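B-agarase (Agarivorans gilvus, PDB 5Z6P) is a glycoside hydrolase of family 50 with agarase activity, which probably cleaves beta-galactosidic linkages in agarose chains. Local coordinates at residues A[135-140]-A[167-172]; A[108-113]-A[124-129]. All coordinates share one frame; numbering follows the deposited sequence.

Contact 1. Residues A[135-140]-A[167-172]; sequences QSFMVE and KDVYAT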
loop_
_atom_site.group_PDB
_atom_site.type_symbol
_atom_site.label_atom_id
_atom_site.label_comp_id
_atom_site.label_asym_id
_atom_site.label_seq_id
_atom_site.Cartn_x
_atom_site.Cartn_y
_atom_site.Cartn_z
ATOM N N GLN A 135 10.142 19.432 -17.543
ATOM C CA GLN A 135 9.003 18.586 -17.913
ATOM C C GLN A 135 7.698 19.347 -18.079
ATOM O O GLN A 135 7.444 20.240 -17.301
ATOM C CB GLN A 135 8.754 17.545 -16.827
ATOM C CG GLN A 135 9.604 16.245 -16.645
ATOM C CD GLN A 135 10.700 16.372 -15.595
ATOM O OE1 GLN A 135 11.846 16.521 -15.978
ATOM N NE2 GLN A 135 10.315 16.655 -14.344
ATOM N N SER A 136 6.832 18.918 -18.990
ATOM C CA SER A 136 5.435 19.369 -18.989
ATOM C C SER A 136 4.551 18.315 -18.345
ATOM O O SER A 136 4.693 17.142 -18.644
ATOM C CB SER A 136 4.918 19.663 -20.400
ATOM O OG SER A 136 5.305 20.955 -20.821
ATOM N N PHE A 137 3.640 18.728 -17.467
ATOM C CA PHE A 137 2.767 17.793 -16.771
ATOM C C PHE A 137 1.308 18.083 -17.077
ATOM O O PHE A 137 0.902 19.228 -17.130
ATOM C CB PHE A 137 3.017 17.837 -15.261
ATOM C CG PHE A 137 4.401 17.413 -14.872
ATOM C CD1 PHE A 137 4.707 16.079 -14.725
ATOM C CD2 PHE A 137 5.404 18.348 -14.693
ATOM C CE1 PHE A 137 5.972 15.681 -14.395
ATOM C CE2 PHE A 137 6.660 17.959 -14.349
ATOM C CZ PHE A 137 6.951 16.616 -14.202
ATOM N N MET A 138 0.528 17.029 -17.295
ATOM C CA MET A 138 -0.871 17.154 -17.682
ATOM C C MET A 138 -1.764 16.346 -16.754
ATOM O O MET A 138 -1.510 15.167 -16.514
ATOM C CB MET A 138 -1.081 16.680 -19.115
ATOM C CG MET A 138 -0.153 17.300 -20.146
ATOM S SD MET A 138 -0.963 18.618 -21.066
ATOM C CE MET A 138 -2.007 17.706 -22.210
ATOM N N VAL A 139 -2.800 16.982 -16.229
ATOM C CA VAL A 139 -3.796 16.285 -15.435
ATOM C C VAL A 139 -5.125 16.324 -16.191
ATOM O O VAL A 139 -5.764 17.370 -16.272
ATOM C CB VAL A 139 -3.961 16.914 -14.049
ATOM C CG1 VAL A 139 -4.920 16.093 -13.212
ATOM C CG2 VAL A 139 -2.617 17.024 -13.363
ATOM N N GLU A 140 -5.520 15.187 -16.766
ATOM C CA GLU A 140 -6.677 15.151 -17.647
ATOM C C GLU A 140 -7.959 15.095 -16.857
ATOM O O GLU A 140 -8.190 14.172 -16.091
ATOM C CB GLU A 140 -6.609 13.964 -18.608
ATOM C CG GLU A 140 -7.895 13.795 -19.423
ATOM C CD GLU A 140 -7.693 13.012 -20.709
ATOM O OE1 GLU A 140 -6.879 13.441 -21.555
ATOM O OE2 GLU A 140 -8.341 11.961 -20.863
ATOM N N LYS A 167 6.341 13.503 -24.390
ATOM C CA LYS A 167 7.213 14.476 -23.737
ATOM C C LYS A 167 6.443 15.197 -22.640
ATOM O O LYS A 167 7.020 15.540 -21.601
ATOM C CB LYS A 167 7.805 15.468 -24.741
ATOM C CG LYS A 167 8.915 16.348 -24.143
ATOM C CD LYS A 167 10.325 15.932 -24.594
ATOM C CE LYS A 167 11.395 16.346 -23.585
ATOM N NZ LYS A 167 12.776 16.273 -24.134
ATOM N N ASP A 168 5.147 15.408 -22.860
ATOM C CA ASP A 168 4.270 15.763 -21.761
ATOM C C ASP A 168 4.112 14.524 -20.865
ATOM O O ASP A 168 3.844 13.442 -21.359
ATOM C CB ASP A 168 2.906 16.221 -22.265
ATOM C CG ASP A 168 2.971 17.497 -23.112
ATOM O OD1 ASP A 168 3.953 18.280 -22.996
ATOM O OD2 ASP A 168 2.011 17.725 -23.895
ATOM N N VAL A 169 4.269 14.688 -19.559
ATOM C CA VAL A 169 3.959 13.652 -18.596
ATOM C C VAL A 169 2.493 13.757 -18.222
ATOM O O VAL A 169 2.043 14.816 -17.771
ATOM C CB VAL A 169 4.808 13.780 -17.325
ATOM C CG1 VAL A 169 4.336 12.741 -16.255
ATOM C CG2 VAL A 169 6.270 13.581 -17.636
ATOM N N TYR A 170 1.751 12.673 -18.416
ATOM C CA TYR A 170 0.375 12.606 -17.963
ATOM C C TYR A 170 0.318 12.100 -16.521
ATOM O O TYR A 170 0.766 11.004 -16.225
ATOM C CB TYR A 170 -0.434 11.721 -18.902
ATOM C CG TYR A 170 -1.017 12.476 -20.080
ATOM C CD1 TYR A 170 -0.245 12.788 -21.187
ATOM C CD2 TYR A 170 -2.328 12.910 -20.059
ATOM C CE1 TYR A 170 -0.767 13.491 -22.240
ATOM C CE2 TYR A 170 -2.858 13.613 -21.112
ATOM C CZ TYR A 170 -2.067 13.905 -22.206
ATOM O OH TYR A 170 -2.557 14.610 -23.293
ATOM N N ALA A 171 -0.195 12.937 -15.627
ATOM C CA ALA A 171 -0.248 12.631 -14.202
ATOM C C ALA A 171 -0.995 11.328 -13.938
ATOM O O ALA A 171 -1.945 11.008 -14.625
ATOM C CB ALA A 171 -0.910 13.789 -13.433
ATOM N N THR A 172 -0.548 10.581 -12.936
ATOM C CA THR A 172 -1.151 9.294 -12.604
ATOM C C THR A 172 -2.334 9.457 -11.671
ATOM O O THR A 172 -2.180 10.012 -10.589
ATOM C CB THR A 172 -0.136 8.365 -11.921
ATOM O OG1 THR A 172 0.995 8.176 -12.767
ATOM C CG2 THR A 172 -0.768 7.026 -11.606
HETATM O O HOH W 1 -3.415 12.999 -16.364
#
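Met138 turns its CG away from its own carbonyl carbon (chi1 -52°) and bends at chi2 and chi3, which lays its chain alongside the Tyr170 ring and brings CE to the hydroxyl. The two residues form a bridge between parallel strands, 135-140 and 168-170, in the beta-rich agarase CBM-like domain. CB of Met138 stands over the centre of the Tyr170 ring, 4.1 Å from the centroid and 10° off the normal, a CH-pi contact; SD lies farther off and oblique to the same ring, in a Met-aromatic contact. Beyond the sulfur, Met138 CE is 3.3 Å from Tyr170 OH. That hydroxyl is hydrogen-bonded to Ser211, as is Glu140 OE1, so one serine ties together polar ends from both strands; Glu140 OE2 in turn accepts from Cys151 N.

On the other face Phe137 and Val169 run side by side, CD1 of Phe137 lying 3.5 Å from CB of Val169. Phe137 also packs on Ile127 of strand 122-129, which pairs antiparallel with strand 168-174. Farther along, Val139 CG2 also touches Ala171 CB.

The parallel pairing rests on three backbone bonds: Val169 N to Ser136 O, Met138 N to Val169 O and Ala171 N to Met138 O, each 2.7 Å long. Just past the last of them a water bridges the strands, donating to Met138 O at 2.9 Å and to Ala171 O at 3.0 Å while accepting from Glu140 N at 3.1 Å.

Contact 2. Residues A[108-113]-A[124-129]; sequences STQMFI and SRCINI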
loop_
_atom_site.group_PDB
_atom_site.type_symbol
_atom_site.label_atom_id
_atom_site.label_comp_id
_atom_site.label_asym_id
_atom_site.label_seq_id
_atom_site.Cartn_x
_atom_site.Cartn_y
_atom_site.Cartn_z
ATOM N N SER A 108 14.404 13.493 -6.940
ATOM C CA SER A 108 13.114 13.856 -7.518
ATOM C C SER A 108 12.138 14.344 -6.454
ATOM O O SER A 108 12.385 14.219 -5.256
ATOM C CB SER A 108 12.481 12.672 -8.269
ATOM O OG SER A 108 12.165 11.603 -7.390
ATOM N N THR A 109 11.025 14.884 -6.924
ATOM C CA THR A 109 9.885 15.232 -6.094
ATOM C C THR A 109 8.659 14.480 -6.559
ATOM O O THR A 109 8.318 14.499 -7.755
ATOM C CB THR A 109 9.569 16.743 -6.156
ATOM O OG1 THR A 109 10.701 17.490 -5.716
ATOM C CG2 THR A 109 8.371 17.071 -5.290
ATOM N N GLN A 110 7.990 13.818 -5.626
ATOM C CA GLN A 110 6.665 13.322 -5.904
ATOM C C GLN A 110 5.652 14.370 -5.456
ATOM O O GLN A 110 5.542 14.690 -4.273
ATOM C CB GLN A 110 6.411 11.986 -5.212
ATOM C CG GLN A 110 4.990 11.447 -5.417
ATOM C CD GLN A 110 4.770 10.126 -4.713
ATOM O OE1 GLN A 110 5.641 9.642 -4.004
ATOM N NE2 GLN A 110 3.599 9.538 -4.906
ATOM N N MET A 111 4.926 14.905 -6.421
ATOM C CA MET A 111 3.942 15.928 -6.165
ATOM C C MET A 111 2.523 15.462 -6.496
ATOM O O MET A 111 2.267 14.971 -7.582
ATOM C CB MET A 111 4.279 17.175 -6.972
ATOM C CG MET A 111 3.257 18.242 -6.867
ATOM S SD MET A 111 3.656 19.641 -7.916
ATOM C CE MET A 111 2.057 20.067 -8.431
ATOM N N PHE A 112 1.606 15.625 -5.546
ATOM C CA PHE A 112 0.201 15.358 -5.780
ATOM C C PHE A 112 -0.521 16.619 -6.242
ATOM O O PHE A 112 -0.305 17.703 -5.709
ATOM C CB PHE A 112 -0.464 14.805 -4.516
ATOM C CG PHE A 112 -0.136 13.372 -4.248
ATOM C CD1 PHE A 112 1.096 13.016 -3.745
ATOM C CD2 PHE A 112 -1.063 12.378 -4.495
ATOM C CE1 PHE A 112 1.403 11.695 -3.500
ATOM C CE2 PHE A 112 -0.760 11.071 -4.254
ATOM C CZ PHE A 112 0.484 10.730 -3.757
ATOM N N ILE A 113 -1.364 16.465 -7.246
ATOM C CA ILE A 113 -2.236 17.538 -7.700
ATOM C C ILE A 113 -3.645 17.131 -7.352
ATOM O O ILE A 113 -4.200 16.204 -7.951
ATOM C CB ILE A 113 -2.139 17.805 -9.224
ATOM C CG1 ILE A 113 -0.703 18.131 -9.647
ATOM C CG2 ILE A 113 -3.084 18.917 -9.632
ATOM C CD1 ILE A 113 0.012 16.990 -10.370
ATOM N N SER A 124 -7.690 13.438 -7.555
ATOM C CA SER A 124 -6.293 13.452 -7.121
ATOM C C SER A 124 -5.364 12.605 -7.994
ATOM O O SER A 124 -5.548 11.395 -8.121
ATOM C CB SER A 124 -6.197 12.980 -5.671
ATOM O OG SER A 124 -4.880 13.112 -5.199
ATOM N N ARG A 125 -4.366 13.259 -8.588
ATOM C CA ARG A 125 -3.307 12.592 -9.334
ATOM C C ARG A 125 -1.929 12.927 -8.755
ATOM O O ARG A 125 -1.807 13.835 -7.938
ATOM C CB ARG A 125 -3.342 13.000 -10.799
ATOM C CG ARG A 125 -4.666 12.762 -11.489
ATOM C CD ARG A 125 -4.429 12.478 -12.949
ATOM N NE ARG A 125 -5.670 12.360 -13.711
ATOM C CZ ARG A 125 -5.824 11.551 -14.757
ATOM N NH1 ARG A 125 -4.816 10.792 -15.154
ATOM N NH2 ARG A 125 -6.981 11.506 -15.397
ATOM N N CYS A 126 -0.888 12.209 -9.172
ATOM C CA CYS A 126 0.460 12.656 -8.824
ATOM C C CYS A 126 1.439 12.555 -9.986
ATOM O O CYS A 126 1.182 11.889 -11.007
ATOM C CB CYS A 126 1.007 11.894 -7.602
ATOM S SG CYS A 126 1.497 10.200 -7.840
ATOM N N ILE A 127 2.548 13.257 -9.822
ATOM C CA ILE A 127 3.629 13.255 -10.781
ATOM C C ILE A 127 4.970 13.072 -10.082
ATOM O O ILE A 127 5.122 13.437 -8.916
ATOM C CB ILE A 127 3.649 14.560 -11.575
ATOM C CG1 ILE A 127 3.773 15.755 -10.630
ATOM C CG2 ILE A 127 2.386 14.697 -12.413
ATOM C CD1 ILE A 127 3.948 17.060 -11.363
ATOM N N ASN A 128 5.932 12.489 -10.787
ATOM C CA ASN A 128 7.314 12.529 -10.339
ATOM C C ASN A 128 8.096 13.572 -11.142
ATOM O O ASN A 128 8.180 13.492 -12.366
ATOM C CB ASN A 128 7.993 11.168 -10.460
ATOM C CG ASN A 128 9.373 11.156 -9.823
ATOM O OD1 ASN A 128 10.363 11.503 -10.460
ATOM N ND2 ASN A 128 9.433 10.798 -8.540
ATOM N N ILE A 129 8.655 14.556 -10.452
ATOM C CA ILE A 129 9.408 15.610 -11.122
ATOM C C ILE A 129 10.886 15.295 -11.020
ATOM O O ILE A 129 11.454 15.301 -9.935
ATOM C CB ILE A 129 9.117 16.987 -10.524
ATOM C CG1 ILE A 129 7.606 17.206 -10.455
ATOM C CG2 ILE A 129 9.794 18.073 -11.351
ATOM C CD1 ILE A 129 7.195 18.296 -9.533
#
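Cys126 sits on the face of the Phe112 ring: its CB is 3.7 Å from the centroid and 8° off the normal, and its SG, 4.5 Å from the same centroid, adds a sulfur-aromatic contact. Placing SG between the backbone N and the carbonyl carbon (chi1 73°) also brings it within 3.7 Å of Gln110 NE2, a weak hydrogen bond. The extended Gln110 chain is anchored more firmly beyond the pair, its NE2 to Leu683 O and its OE1 to Thr685 N. Farther along this face, Asn128 ND2 donates to Ser108 OG at 3.1 Å, with the serine oxygen close to the amide plane; Glu691 OE1 also bonds Ser108 OG, and Thr685 OG1 bonds Asn128 ND2.

On the reverse face the middle of the ladder is apolar. Met111 CB is 4.0 Å from both Ile127 CG1 and Ile129 CD1, while Ile113 CD1 meets Ile127 CG2 at 3.9 Å. Phe99 of strand 95-103 packs on Met111, Ile113 and Ile127, and Phe137 on Ile129.

Six backbone hydrogen bonds set this register, two at each of the pairs Thr109-Ile129, Met111-Ile127 and Ile113-Arg125. The axes of 109-113 and 124-129 run 155° apart, as in the antiparallel beta hairpin of strands 109-117 and 122-129.

How the contacts relate
From the N terminus, contact 2 comes first: strand 109-117 turns back into strand 122-129, and the pairing of 108-113 with 124-129 closes that short hairpin. After a short connection the chain enters strand 135-140, and contact 1 closes a longer, mostly irregular loop that contains the Cys151-Cys162 disulfide. The two closures follow in series, neither nesting nor crossing, with centres about 10 Å apart. Strand 168-174 joins them, since it pairs parallel with 135-140 and antiparallel with 122-129; Thr172 N lies 2.9 Å from Cys126 O, a probable hydrogen bond. Arg125 of contact 2 reaches across too, its NH1 2.9 Å from Ala171 O of contact 1, and its NH2 bonds Cys151 O in the loop.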